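Local coordinates for HTH-type transcriptional repressor Rv2887 (PDB 5HSM), which represses transcription of a methyltransferase gene and several others by binding promoter DNA as a homodimer, and binds salicylate, para-aminosalicylic acid and gemfibrozil, at residues 60-65 with 92-97; 137-142 with 149-154. One frame throughout, in Å; residues are numbered along the deposited sequence.

Interaction 1 (60-65 with 92-97); sequences VCLRML and RKLEDA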
ATOM      1  N   VAL A  60      11.925  -5.146  -5.198  1.00 25.44           N
ATOM      2  CA  VAL A  60      11.153  -4.294  -6.112  1.00 26.81           C
ATOM      3  C   VAL A  60      12.081  -3.520  -7.070  1.00 27.84           C
ATOM      4  O   VAL A  60      11.865  -3.502  -8.300  1.00 28.10           O
ATOM      5  CB  VAL A  60      10.249  -3.337  -5.317  1.00 24.39           C
ATOM      6  CG1 VAL A  60       9.613  -2.300  -6.228  1.00 31.76           C
ATOM      7  CG2 VAL A  60       9.154  -4.139  -4.589  1.00 25.10           C
ATOM      8  N   CYS A  61      13.133  -2.917  -6.518  1.00 26.76           N
ATOM      9  CA  CYS A  61      14.136  -2.226  -7.334  1.00 24.76           C
ATOM     10  C   CYS A  61      14.801  -3.159  -8.356  1.00 28.58           C
ATOM     11  O   CYS A  61      14.871  -2.856  -9.551  1.00 25.42           O
ATOM     12  CB  CYS A  61      15.208  -1.599  -6.438  1.00 27.29           C
ATOM     13  SG  CYS A  61      16.559  -0.779  -7.324  1.00 32.01           S
ATOM     14  N   LEU A  62      15.310  -4.288  -7.864  1.00 26.83           N
ATOM     15  CA  LEU A  62      15.893  -5.330  -8.710  1.00 26.47           C
ATOM     16  C   LEU A  62      14.987  -5.725  -9.890  1.00 35.20           C
ATOM     17  O   LEU A  62      15.430  -5.799 -11.041  1.00 30.51           O
ATOM     18  CB  LEU A  62      16.201  -6.555  -7.839  1.00 29.23           C
ATOM     19  CG  LEU A  62      17.164  -7.639  -8.316  1.00 42.10           C
ATOM     20  CD1 LEU A  62      18.554  -7.063  -8.528  1.00 38.24           C
ATOM     21  CD2 LEU A  62      17.205  -8.761  -7.291  1.00 35.57           C
ATOM     22  N   ARG A  63      13.714  -5.968  -9.602  1.00 28.10           N
ATOM     23  CA  ARG A  63      12.772  -6.390 -10.623  1.00 36.50           C
ATOM     24  C   ARG A  63      12.541  -5.279 -11.654  1.00 32.64           C
ATOM     25  O   ARG A  63      12.496  -5.532 -12.874  1.00 28.07           O
ATOM     26  CB  ARG A  63      11.448  -6.814  -9.977  1.00 32.43           C
ATOM     27  CG  ARG A  63      10.425  -7.303 -10.974  1.00 51.15           C
ATOM     28  CD  ARG A  63       9.538  -8.367 -10.378  1.00 53.47           C
ATOM     29  NE  ARG A  63       8.667  -8.970 -11.383  1.00 55.65           N
ATOM     30  CZ  ARG A  63       9.062  -9.884 -12.270  1.00 65.60           C
ATOM     31  NH1 ARG A  63      10.322 -10.308 -12.292  1.00 57.67           N
ATOM     32  NH2 ARG A  63       8.192 -10.377 -13.141  1.00 63.89           N
ATOM     33  N   MET A  64      12.417  -4.048 -11.163  1.00 30.87           N
ATOM     34  CA  MET A  64      12.231  -2.900 -12.051  1.00 30.71           C
ATOM     35  C   MET A  64      13.413  -2.738 -13.012  1.00 38.63           C
ATOM     36  O   MET A  64      13.236  -2.481 -14.209  1.00 32.37           O
ATOM     37  CB  MET A  64      12.043  -1.618 -11.242  1.00 30.38           C
ATOM     38  CG  MET A  64      10.681  -1.492 -10.603  1.00 30.62           C
ATOM     39  SD  MET A  64      10.379   0.167  -9.975  1.00 37.77           S
ATOM     40  CE  MET A  64      11.578   0.276  -8.660  1.00 32.56           C
ATOM     41  N   LEU A  65      14.619  -2.885 -12.477  1.00 28.39           N
ATOM     42  CA  LEU A  65      15.825  -2.797 -13.298  1.00 29.57           C
ATOM     43  C   LEU A  65      16.019  -3.986 -14.244  1.00 32.50           C
ATOM     44  O   LEU A  65      16.633  -3.847 -15.310  1.00 29.76           O
ATOM     45  CB  LEU A  65      17.053  -2.647 -12.404  1.00 28.05           C
ATOM     46  CG  LEU A  65      17.275  -1.226 -11.894  1.00 28.96           C
ATOM     47  CD1 LEU A  65      18.468  -1.188 -10.952  1.00 29.40           C
ATOM     48  CD2 LEU A  65      17.500  -0.295 -13.074  1.00 34.59           C
ATOM     49  N   ARG A  92      22.272   1.349  -3.202  1.00 38.92           N
ATOM     50  CA  ARG A  92      23.579   1.169  -2.572  1.00 45.02           C
ATOM     51  C   ARG A  92      23.699  -0.243  -2.012  1.00 45.21           C
ATOM     52  O   ARG A  92      24.698  -0.930  -2.244  1.00 38.97           O
ATOM     53  CB  ARG A  92      23.805   2.206  -1.467  1.00 47.73           C
ATOM     54  CG  ARG A  92      25.134   2.062  -0.733  1.00 62.13           C
ATOM     55  CD  ARG A  92      26.315   2.145  -1.695  1.00 79.03           C
ATOM     56  NE  ARG A  92      27.601   2.041  -1.006  1.00 88.24           N
ATOM     57  CZ  ARG A  92      28.755   1.782  -1.614  1.00 91.57           C
ATOM     58  NH1 ARG A  92      28.790   1.593  -2.928  1.00 91.38           N
ATOM     59  NH2 ARG A  92      29.874   1.708  -0.907  1.00 96.18           N
ATOM     60  N   LYS A  93      22.679  -0.689  -1.284  1.00 36.75           N
ATOM     61  CA  LYS A  93      22.725  -2.043  -0.735  1.00 38.27           C
ATOM     62  C   LYS A  93      22.791  -3.107  -1.838  1.00 38.53           C
ATOM     63  O   LYS A  93      23.479  -4.121  -1.683  1.00 37.04           O
ATOM     64  CB  LYS A  93      21.529  -2.293   0.180  1.00 39.89           C
ATOM     65  CG  LYS A  93      21.669  -1.613   1.530  1.00 52.59           C
ATOM     66  CD  LYS A  93      20.343  -1.526   2.263  1.00 64.05           C
ATOM     67  CE  LYS A  93      20.442  -0.574   3.449  1.00 71.86           C
ATOM     68  NZ  LYS A  93      21.854  -0.336   3.862  1.00 74.67           N
ATOM     69  N   LEU A  94      22.107  -2.873  -2.956  1.00 32.88           N
ATOM     70  CA  LEU A  94      22.182  -3.817  -4.072  1.00 32.95           C
ATOM     71  C   LEU A  94      23.554  -3.805  -4.748  1.00 36.70           C
ATOM     72  O   LEU A  94      24.034  -4.852  -5.195  1.00 36.92           O
ATOM     73  CB  LEU A  94      21.086  -3.528  -5.097  1.00 32.01           C
ATOM     74  CG  LEU A  94      19.673  -3.938  -4.678  1.00 33.75           C
ATOM     75  CD1 LEU A  94      18.643  -3.445  -5.686  1.00 34.24           C
ATOM     76  CD2 LEU A  94      19.592  -5.439  -4.556  1.00 30.79           C
ATOM     77  N   GLU A  95      24.186  -2.636  -4.825  1.00 32.00           N
ATOM     78  CA  GLU A  95      25.546  -2.557  -5.354  1.00 38.07           C
ATOM     79  C   GLU A  95      26.471  -3.353  -4.445  1.00 37.64           C
ATOM     80  O   GLU A  95      27.313  -4.124  -4.912  1.00 39.43           O
ATOM     81  CB  GLU A  95      26.030  -1.108  -5.454  1.00 47.38           C
ATOM     82  CG  GLU A  95      25.291  -0.258  -6.474  1.00 60.77           C
ATOM     83  CD  GLU A  95      25.535   1.227  -6.272  1.00 79.38           C
ATOM     84  OE1 GLU A  95      26.454   1.572  -5.498  1.00 83.67           O
ATOM     85  OE2 GLU A  95      24.805   2.044  -6.876  1.00 81.74           O
ATOM     86  N   ASP A  96      26.293  -3.170  -3.141  1.00 36.86           N
ATOM     87  CA  ASP A  96      27.094  -3.876  -2.144  1.00 39.22           C
ATOM     88  C   ASP A  96      27.040  -5.389  -2.310  1.00 45.31           C
ATOM     89  O   ASP A  96      28.016  -6.093  -2.013  1.00 47.82           O
ATOM     90  CB  ASP A  96      26.638  -3.518  -0.722  1.00 42.88           C
ATOM     91  CG  ASP A  96      26.977  -2.097  -0.337  1.00 42.42           C
ATOM     92  OD1 ASP A  96      27.711  -1.439  -1.098  1.00 43.55           O
ATOM     93  OD2 ASP A  96      26.550  -1.658   0.756  1.00 51.93           O
ATOM     94  N   ALA A  97      25.890  -5.888  -2.748  1.00 36.82           N
ATOM     95  CA  ALA A  97      25.696  -7.320  -2.930  1.00 43.20           C
ATOM     96  C   ALA A  97      26.138  -7.781  -4.318  1.00 41.36           C
ATOM     97  O   ALA A  97      26.016  -8.959  -4.651  1.00 45.71           O
ATOM     98  CB  ALA A  97      24.238  -7.689  -2.689  1.00 33.93           C
TER

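Interaction 2 (137-142 with 149-154); sequences RVLARL and EFKRML. With SO4 (sulfate ion), chain B.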
ATOM      1  N   ARG A 137       1.674 -20.112  -1.380  1.00 25.01           N
ATOM      2  CA  ARG A 137       1.560 -20.601  -0.007  1.00 27.90           C
ATOM      3  C   ARG A 137       0.424 -19.916   0.737  1.00 26.24           C
ATOM      4  O   ARG A 137      -0.286 -20.558   1.523  1.00 25.80           O
ATOM      5  CB  ARG A 137       2.864 -20.398   0.764  1.00 25.46           C
ATOM      6  CG  ARG A 137       3.940 -21.417   0.405  1.00 27.73           C
ATOM      7  CD  ARG A 137       5.045 -21.420   1.435  1.00 24.11           C
ATOM      8  NE  ARG A 137       5.791 -20.160   1.499  1.00 22.41           N
ATOM      9  CZ  ARG A 137       6.788 -19.843   0.680  1.00 23.97           C
ATOM     10  NH1 ARG A 137       7.141 -20.666  -0.306  1.00 25.59           N
ATOM     11  NH2 ARG A 137       7.433 -18.699   0.840  1.00 26.25           N
ATOM     12  N   VAL A 138       0.258 -18.617   0.519  1.00 22.35           N
ATOM     13  CA  VAL A 138      -0.882 -17.948   1.168  1.00 22.89           C
ATOM     14  C   VAL A 138      -2.221 -18.396   0.579  1.00 22.39           C
ATOM     15  O   VAL A 138      -3.161 -18.739   1.318  1.00 24.46           O
ATOM     16  CB  VAL A 138      -0.766 -16.419   1.088  1.00 24.96           C
ATOM     17  CG1 VAL A 138      -2.030 -15.767   1.621  1.00 27.52           C
ATOM     18  CG2 VAL A 138       0.448 -15.962   1.894  1.00 25.85           C
ATOM     19  N   LEU A 139      -2.308 -18.429  -0.748  1.00 21.75           N
ATOM     20  CA  LEU A 139      -3.528 -18.918  -1.395  1.00 22.41           C
ATOM     21  C   LEU A 139      -3.933 -20.334  -0.950  1.00 25.71           C
ATOM     22  O   LEU A 139      -5.114 -20.637  -0.842  1.00 25.66           O
ATOM     23  CB  LEU A 139      -3.353 -18.902  -2.908  1.00 26.87           C
ATOM     24  CG  LEU A 139      -4.036 -17.796  -3.696  1.00 39.56           C
ATOM     25  CD1 LEU A 139      -3.799 -18.068  -5.163  1.00 42.31           C
ATOM     26  CD2 LEU A 139      -5.532 -17.728  -3.381  1.00 32.26           C
ATOM     27  N   ALA A 140      -2.958 -21.201  -0.693  1.00 23.00           N
ATOM     28  CA  ALA A 140      -3.253 -22.601  -0.379  1.00 26.12           C
ATOM     29  C   ALA A 140      -3.881 -22.805   1.008  1.00 33.42           C
ATOM     30  O   ALA A 140      -4.204 -23.934   1.383  1.00 33.78           O
ATOM     31  CB  ALA A 140      -1.992 -23.439  -0.502  1.00 24.08           C
ATOM     32  N   ARG A 141      -4.053 -21.721   1.758  1.00 26.98           N
ATOM     33  CA  ARG A 141      -4.836 -21.752   2.993  1.00 35.50           C
ATOM     34  C   ARG A 141      -6.288 -22.094   2.679  1.00 46.37           C
ATOM     35  O   ARG A 141      -7.027 -22.558   3.535  1.00 43.66           O
ATOM     36  CB  ARG A 141      -4.772 -20.409   3.719  1.00 31.30           C
ATOM     37  CG  ARG A 141      -3.428 -20.066   4.342  1.00 39.89           C
ATOM     38  CD  ARG A 141      -3.496 -18.673   4.966  1.00 32.51           C
ATOM     39  NE  ARG A 141      -2.297 -18.371   5.744  1.00 50.74           N
ATOM     40  CZ  ARG A 141      -2.221 -17.406   6.655  1.00 58.70           C
ATOM     41  NH1 ARG A 141      -3.280 -16.658   6.917  1.00 44.37           N
ATOM     42  NH2 ARG A 141      -1.092 -17.204   7.322  1.00 58.75           N
ATOM     43  N   LEU A 142      -6.697 -21.834   1.442  1.00 30.03           N
ATOM     44  CA  LEU A 142      -8.032 -22.181   0.987  1.00 26.71           C
ATOM     45  C   LEU A 142      -8.000 -23.486   0.203  1.00 30.96           C
ATOM     46  O   LEU A 142      -6.996 -23.810  -0.431  1.00 32.74           O
ATOM     47  CB  LEU A 142      -8.604 -21.061   0.106  1.00 23.38           C
ATOM     48  CG  LEU A 142      -8.745 -19.640   0.652  1.00 30.04           C
ATOM     49  CD1 LEU A 142      -9.231 -18.701  -0.452  1.00 24.62           C
ATOM     50  CD2 LEU A 142      -9.729 -19.626   1.818  1.00 32.32           C
ATOM     51  N   GLU A 149     -13.167 -19.900  -6.541  1.00 29.76           N
ATOM     52  CA  GLU A 149     -14.260 -18.992  -6.233  1.00 30.05           C
ATOM     53  C   GLU A 149     -13.748 -17.619  -5.786  1.00 27.84           C
ATOM     54  O   GLU A 149     -14.223 -16.567  -6.247  1.00 31.71           O
ATOM     55  CB  GLU A 149     -15.155 -19.588  -5.161  1.00 39.52           C
ATOM     56  CG  GLU A 149     -16.208 -18.622  -4.691  1.00 63.30           C
ATOM     57  CD  GLU A 149     -17.404 -19.326  -4.122  1.00 76.25           C
ATOM     58  OE1 GLU A 149     -17.206 -20.344  -3.423  1.00 80.93           O
ATOM     59  OE2 GLU A 149     -18.539 -18.874  -4.394  1.00 80.22           O
ATOM     60  N   PHE A 150     -12.766 -17.647  -4.894  1.00 26.76           N
ATOM     61  CA  PHE A 150     -12.177 -16.446  -4.306  1.00 24.69           C
ATOM     62  C   PHE A 150     -11.539 -15.578  -5.378  1.00 30.77           C
ATOM     63  O   PHE A 150     -11.716 -14.364  -5.393  1.00 28.40           O
ATOM     64  CB  PHE A 150     -11.133 -16.829  -3.256  1.00 25.05           C
ATOM     65  CG  PHE A 150     -10.480 -15.658  -2.592  1.00 26.75           C
ATOM     66  CD1 PHE A 150     -11.195 -14.853  -1.721  1.00 29.14           C
ATOM     67  CD2 PHE A 150      -9.151 -15.365  -2.830  1.00 34.20           C
ATOM     68  CE1 PHE A 150     -10.591 -13.768  -1.097  1.00 32.63           C
ATOM     69  CE2 PHE A 150      -8.546 -14.283  -2.218  1.00 32.84           C
ATOM     70  CZ  PHE A 150      -9.268 -13.483  -1.351  1.00 30.64           C
ATOM     71  N   LYS A 151     -10.794 -16.210  -6.284  1.00 28.40           N
ATOM     72  CA  LYS A 151     -10.169 -15.451  -7.356  1.00 23.45           C
ATOM     73  C   LYS A 151     -11.204 -14.831  -8.276  1.00 28.15           C
ATOM     74  O   LYS A 151     -11.001 -13.726  -8.776  1.00 33.18           O
ATOM     75  CB  LYS A 151      -9.247 -16.332  -8.181  1.00 25.42           C
ATOM     76  CG  LYS A 151      -7.957 -16.711  -7.498  1.00 29.19           C
ATOM     77  CD  LYS A 151      -7.232 -17.683  -8.420  1.00 30.73           C
ATOM     78  CE  LYS A 151      -5.875 -18.060  -7.915  1.00 29.95           C
ATOM     79  NZ  LYS A 151      -5.230 -19.077  -8.828  1.00 30.07           N
ATOM     80  N   ARG A 152     -12.290 -15.550  -8.539  1.00 25.71           N
ATOM     81  CA  ARG A 152     -13.334 -14.972  -9.386  1.00 30.37           C
ATOM     82  C   ARG A 152     -13.950 -13.748  -8.711  1.00 31.05           C
ATOM     83  O   ARG A 152     -14.224 -12.726  -9.354  1.00 29.78           O
ATOM     84  CB  ARG A 152     -14.410 -16.006  -9.701  1.00 39.60           C
ATOM     85  CG  ARG A 152     -13.951 -17.095 -10.667  1.00 38.01           C
ATOM     86  CD  ARG A 152     -15.138 -17.864 -11.216  1.00 49.75           C
ATOM     87  NE  ARG A 152     -15.887 -18.558 -10.168  1.00 54.71           N
ATOM     88  CZ  ARG A 152     -15.724 -19.842  -9.858  1.00 58.23           C
ATOM     89  NH1 ARG A 152     -14.843 -20.579 -10.522  1.00 53.66           N
ATOM     90  NH2 ARG A 152     -16.449 -20.393  -8.891  1.00 55.10           N
ATOM     91  N   MET A 153     -14.161 -13.835  -7.404  1.00 31.01           N
ATOM     92  CA  MET A 153     -14.758 -12.701  -6.712  1.00 30.76           C
ATOM     93  C   MET A 153     -13.816 -11.501  -6.611  1.00 29.14           C
ATOM     94  O   MET A 153     -14.241 -10.356  -6.833  1.00 26.86           O
ATOM     95  CB  MET A 153     -15.256 -13.143  -5.340  1.00 32.01           C
ATOM     96  CG  MET A 153     -16.578 -13.892  -5.478  1.00 39.35           C
ATOM     97  SD  MET A 153     -17.315 -14.386  -3.926  1.00 56.93           S
ATOM     98  CE  MET A 153     -15.909 -15.181  -3.230  1.00 22.67           C
ATOM     99  N   LEU A 154     -12.546 -11.748  -6.294  1.00 25.54           N
ATOM    100  CA  LEU A 154     -11.526 -10.699  -6.381  1.00 26.21           C
ATOM    101  C   LEU A 154     -11.509 -10.058  -7.764  1.00 25.17           C
ATOM    102  O   LEU A 154     -11.432  -8.830  -7.907  1.00 28.64           O
ATOM    103  CB  LEU A 154     -10.136 -11.257  -6.094  1.00 26.87           C
ATOM    104  CG  LEU A 154      -9.691 -11.374  -4.648  1.00 34.52           C
ATOM    105  CD1 LEU A 154      -8.213 -11.700  -4.616  1.00 32.64           C
ATOM    106  CD2 LEU A 154      -9.965 -10.082  -3.903  1.00 39.06           C
TER
HETATM  107  S   SO4 B 201     -15.783 -24.166  -9.800  1.00 94.56           S
HETATM  108  O1  SO4 B 201     -14.670 -23.265  -9.514  1.00 96.56           O
HETATM  109  O2  SO4 B 201     -15.600 -25.417  -9.070  1.00 97.42           O
HETATM  110  O3  SO4 B 201     -17.041 -23.547  -9.384  1.00 96.94           O
HETATM  111  O4  SO4 B 201     -15.814 -24.438 -11.236  1.00 98.81           O

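Interaction 1 (60-65 with 92-97)
Cys61 and Leu62, on helix 56-67, meet Leu94 near the end of helix 84-96. Leu94 supplies the whole of the far side. Its CD1 points at helix 56-67, and its CD2 is turned to Leu62. Cys61 touches first: SG lies 3.8 Å from Leu94 CD1, and Cys61 CB is nearly as close to the same methyl. With SG anti to the backbone N (chi1 177°), the sulfur lies over toward helix 84-96, where Met87, Val90 and Leu91 also pack on Cys61. Leu62 comes next. Its backbone N is 4.1 Å from Leu94 CD1, while its own CD1 stands 4.4 Å from Leu94 CD2, a looser contact. Leu116 covers Leu62 from a loop. Arg63 faces elsewhere. It binds salicylate and forms salt bridges with Glu128 and with Asp27 of the second subunit. Leu65 stops short of Leu94.

Arg92, Glu95 and Asp96 do not touch 60-65. Glu95 OE1 sits in the guanidinium plane, 3.5 Å from Arg92 NH1, in a weak hydrogen bond. Asp96 OD1 lies over the guanidinium face, so that pairing is one of charge alone. The contact joins helix 56-67 to helix 84-96, probably the DNA-recognition helix of the winged helix-turn-helix domain, as in MarR relatives. With only van der Waals contacts around the Leu94 methyls, side-chain shape rather than directional polar bonding holds these segments together.

Interaction 2 (137-142 with 149-154)
This is a small, mostly apolar contact between the end of helix 118-139, with the turn after it, and helix 144-157. Leu142 CD1 abuts the root of the Phe150 side chain, 3.9 Å from Phe150 CB and equally near Phe150 CG. The two side chains cross at about a right angle. Leu139 CD2 is more distant, 4.4 Å from Phe150 CD2. Leu139 CD1 instead meets the lysine chain, 3.4 Å from Lys151 CE, which is tight for two carbons. Lys151 is extended beyond CG, and this carries its CE and NZ across to Leu139.

A type I beta turn from Leu139 to Leu142 ends the long helix and places both leucines against helix 144-157. This is the dimerisation region of the MarR fold. Phe150 of the second subunit meets the Phe150 ring, their planes about 20° apart, and Met153 packs on its own counterpart there. Leu154 CG lies over one face of Phe150, offset toward the rim.

Away from the leucines, Arg152 holds a sulfate, probably from the crystallisation liquor. Arg152 NH1 donates to sulfate O1 at 2.9 Å, nearly straight (168°). Arg152 NH2 reaches O3 at 3.2 Å, and Arg148 is a further donor to the ion.

Interaction 1 lies in the DNA-binding part of the chain and interaction 2 in the dimerisation part. Their centres are 31 Å apart, on opposite sides of the chain's centre, and their nearest atoms are about 15 Å apart. They follow one another in sequence, and helix 118-139 runs between the two regions. Arg63 lies on segment 60-65 but points away from Leu94; in interaction 2 the Leu139 side chain is about 4 Å from that of Asp135. These two salicylate-binding residues lie on helices 56-67 and 118-139, which carry one segment of each interaction. Both regions also touch the second subunit. Salicylate stabilises a form that cannot bind DNA, with changes in the N-terminal and winged-helix parts.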